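Local structure of Cbs-cp12 (Microcystis aeruginosa PCC 7806, 5NMU) at residues V83-E88 with R96-T101. The protein is a hexameric fusion of a CBS-domain pair with a CP12 domain that probably takes part in redox-dependent regulation of cyanobacterial photosynthesis. Sequence-based numbering, arbitrary orientation.
Sequences VVVNPE and RLFAQT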
loop_
_atom_site.group_PDB
_atom_site.type_symbol
_atom_site.label_atom_id
_atom_site.label_comp_id
_atom_site.label_asym_id
_atom_site.label_seq_id
_atom_site.Cartn_x
_atom_site.Cartn_y
_atom_site.Cartn_z
ATOM N N VAL A 83 -10.555 -3.413 -14.389
ATOM C CA VAL A 83 -11.657 -4.038 -13.666
ATOM C C VAL A 83 -12.897 -3.578 -14.346
ATOM O O VAL A 83 -13.047 -2.375 -14.613
ATOM C CB VAL A 83 -11.706 -3.565 -12.197
ATOM C CG1 VAL A 83 -12.960 -4.006 -11.483
ATOM C CG2 VAL A 83 -10.477 -4.046 -11.438
ATOM N N VAL A 84 -13.816 -4.515 -14.576
ATOM C CA VAL A 84 -15.085 -4.271 -15.248
ATOM C C VAL A 84 -16.255 -4.725 -14.332
ATOM O O VAL A 84 -16.083 -5.551 -13.433
ATOM C CB VAL A 84 -15.160 -4.974 -16.632
ATOM C CG1 VAL A 84 -13.855 -4.814 -17.417
ATOM C CG2 VAL A 84 -15.542 -6.444 -16.511
ATOM N N VAL A 85 -17.428 -4.157 -14.600
ATOM C CA VAL A 85 -18.636 -4.379 -13.830
ATOM C C VAL A 85 -19.715 -4.964 -14.786
ATOM O O VAL A 85 -19.984 -4.366 -15.831
ATOM C CB VAL A 85 -19.131 -3.049 -13.217
ATOM C CG1 VAL A 85 -20.537 -3.209 -12.619
ATOM C CG2 VAL A 85 -18.171 -2.575 -12.132
ATOM N N ASN A 86 -20.283 -6.134 -14.406
ATOM C CA ASN A 86 -21.450 -6.809 -15.055
ATOM C C ASN A 86 -22.669 -5.909 -14.820
ATOM O O ASN A 86 -22.841 -5.459 -13.686
ATOM C CB ASN A 86 -21.629 -8.241 -14.387
ATOM C CG ASN A 86 -22.843 -9.069 -14.894
ATOM O OD1 ASN A 86 -23.938 -8.576 -15.310
ATOM N ND2 ASN A 86 -22.669 -10.397 -14.806
ATOM N N PRO A 87 -23.518 -5.649 -15.857
ATOM C CA PRO A 87 -24.679 -4.763 -15.685
ATOM C C PRO A 87 -25.635 -5.173 -14.575
ATOM O O PRO A 87 -26.198 -4.280 -13.946
ATOM C CB PRO A 87 -25.362 -4.805 -17.031
ATOM C CG PRO A 87 -24.946 -6.119 -17.624
ATOM C CD PRO A 87 -23.474 -6.152 -17.247
ATOM N N GLU A 88 -25.778 -6.494 -14.317
ATOM C CA GLU A 88 -26.662 -7.031 -13.276
ATOM C C GLU A 88 -26.125 -7.008 -11.840
ATOM O O GLU A 88 -26.854 -7.314 -10.867
ATOM C CB GLU A 88 -27.051 -8.490 -13.631
ATOM C CG GLU A 88 -27.801 -8.536 -14.953
ATOM C CD GLU A 88 -28.432 -9.903 -15.249
ATOM O OE1 GLU A 88 -27.697 -10.910 -15.324
ATOM O OE2 GLU A 88 -29.665 -9.964 -15.360
ATOM N N ARG A 96 -18.368 -2.817 -3.044
ATOM C CA ARG A 96 -17.368 -3.693 -2.437
ATOM C C ARG A 96 -16.220 -3.976 -3.379
ATOM O O ARG A 96 -15.075 -3.943 -2.921
ATOM C CB ARG A 96 -17.990 -4.990 -1.978
ATOM C CG ARG A 96 -17.014 -5.888 -1.255
ATOM C CD ARG A 96 -17.760 -7.006 -0.650
ATOM N NE ARG A 96 -16.858 -7.771 0.210
ATOM C CZ ARG A 96 -16.606 -7.523 1.499
ATOM N NH1 ARG A 96 -17.173 -6.492 2.147
ATOM N NH2 ARG A 96 -15.773 -8.345 2.139
ATOM N N LEU A 97 -16.525 -4.261 -4.663
ATOM C CA LEU A 97 -15.481 -4.399 -5.677
ATOM C C LEU A 97 -14.525 -3.185 -5.680
ATOM O O LEU A 97 -13.283 -3.335 -5.764
ATOM C CB LEU A 97 -16.113 -4.517 -7.088
ATOM C CG LEU A 97 -15.196 -4.736 -8.291
ATOM C CD1 LEU A 97 -14.364 -5.989 -8.169
ATOM C CD2 LEU A 97 -15.943 -4.756 -9.611
ATOM N N PHE A 98 -15.129 -1.994 -5.711
ATOM C CA PHE A 98 -14.368 -0.746 -5.821
ATOM C C PHE A 98 -13.479 -0.592 -4.580
ATOM O O PHE A 98 -12.307 -0.275 -4.722
ATOM C CB PHE A 98 -15.276 0.450 -6.006
ATOM C CG PHE A 98 -15.857 0.608 -7.391
ATOM C CD1 PHE A 98 -15.628 -0.310 -8.419
ATOM C CD2 PHE A 98 -16.675 1.682 -7.642
ATOM C CE1 PHE A 98 -16.190 -0.118 -9.686
ATOM C CE2 PHE A 98 -17.237 1.896 -8.885
ATOM C CZ PHE A 98 -17.009 0.988 -9.912
ATOM N N ALA A 99 -14.027 -0.880 -3.397
ATOM C CA ALA A 99 -13.257 -0.823 -2.143
ATOM C C ALA A 99 -12.086 -1.797 -2.144
ATOM O O ALA A 99 -10.989 -1.416 -1.790
ATOM C CB ALA A 99 -14.156 -1.067 -0.935
ATOM N N GLN A 100 -12.318 -3.016 -2.624
ATOM C CA GLN A 100 -11.318 -4.062 -2.593
ATOM C C GLN A 100 -10.224 -3.897 -3.621
ATOM O O GLN A 100 -9.112 -4.361 -3.366
ATOM C CB GLN A 100 -11.907 -5.451 -2.875
ATOM C CG GLN A 100 -12.773 -6.005 -1.754
ATOM C CD GLN A 100 -13.471 -7.303 -2.155
ATOM O OE1 GLN A 100 -13.938 -8.025 -1.298
ATOM N NE2 GLN A 100 -13.571 -7.587 -3.464
ATOM N N THR A 101 -10.566 -3.402 -4.803
ATOM C CA THR A 101 -9.584 -3.137 -5.826
ATOM C C THR A 101 -9.037 -1.681 -5.752
ATOM O O THR A 101 -8.148 -1.375 -6.492
ATOM C CB THR A 101 -10.120 -3.471 -7.251
ATOM O OG1 THR A 101 -11.191 -2.590 -7.620
ATOM C CG2 THR A 101 -10.658 -4.946 -7.287
#
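Residues 83-86 run extended, and Val83 to Val85 pass the last turns of helix 91-101, with Val83 CA 8.2 Å from Thr101 CA and Val85 CA 8.7 Å from Leu97 CA, before the chain turns at Pro87 and Glu88. No hydrogen bond crosses that gap, which is bridged by apolar side chains; alternation of the extended backbone turns Val83 and Val85 toward the helix and Val84 away. Val83 and Leu97 meet tip to tip, Val83 CG1 lying 3.6 Å from Leu97 CD2. Leu97 gets there with CG anti to its backbone N (chi1 -177°), and the same CD2 also lies beside the Val84 carbonyl oxygen and, at 4.0 Å, beside Val85 CG2. Because this one methyl meets three consecutive residues, an alanine in place of Leu97 would probably loosen the packing of the extended chain on the helix. Val85 CG2 has a second neighbour in Phe98 CE1, 4.0 Å away, reached obliquely where the two side chains cross at about a right angle. At the helix end, Val83 CG2 faces Thr101 OG1. A chi1 of 66° sets Thr101 OG1 between its own backbone N and carbonyl carbon, from where OG1 donates to Leu97 O over 2.9 Å; the same oxygen accepts from Thr101 N, so two bonds grip it. Farther along, Asn86 OD1 takes the Glu88 N-H at 3.0 Å, an Asx turn in the loop leading to helix 91-101. Leu97 also packs on Pro81 of a second subunit, and Phe98 on Tyr60 in helix 55-63 of a third. Within the second CBS domain of the pair, Val85 is hydrogen-bonded through its backbone to Pro107 and Ile109 of strand 105-110, while Val85 and Phe98 both pack on Ala106 and on Ile118 of strand 113-119, so the contact joins the helix to the sheet.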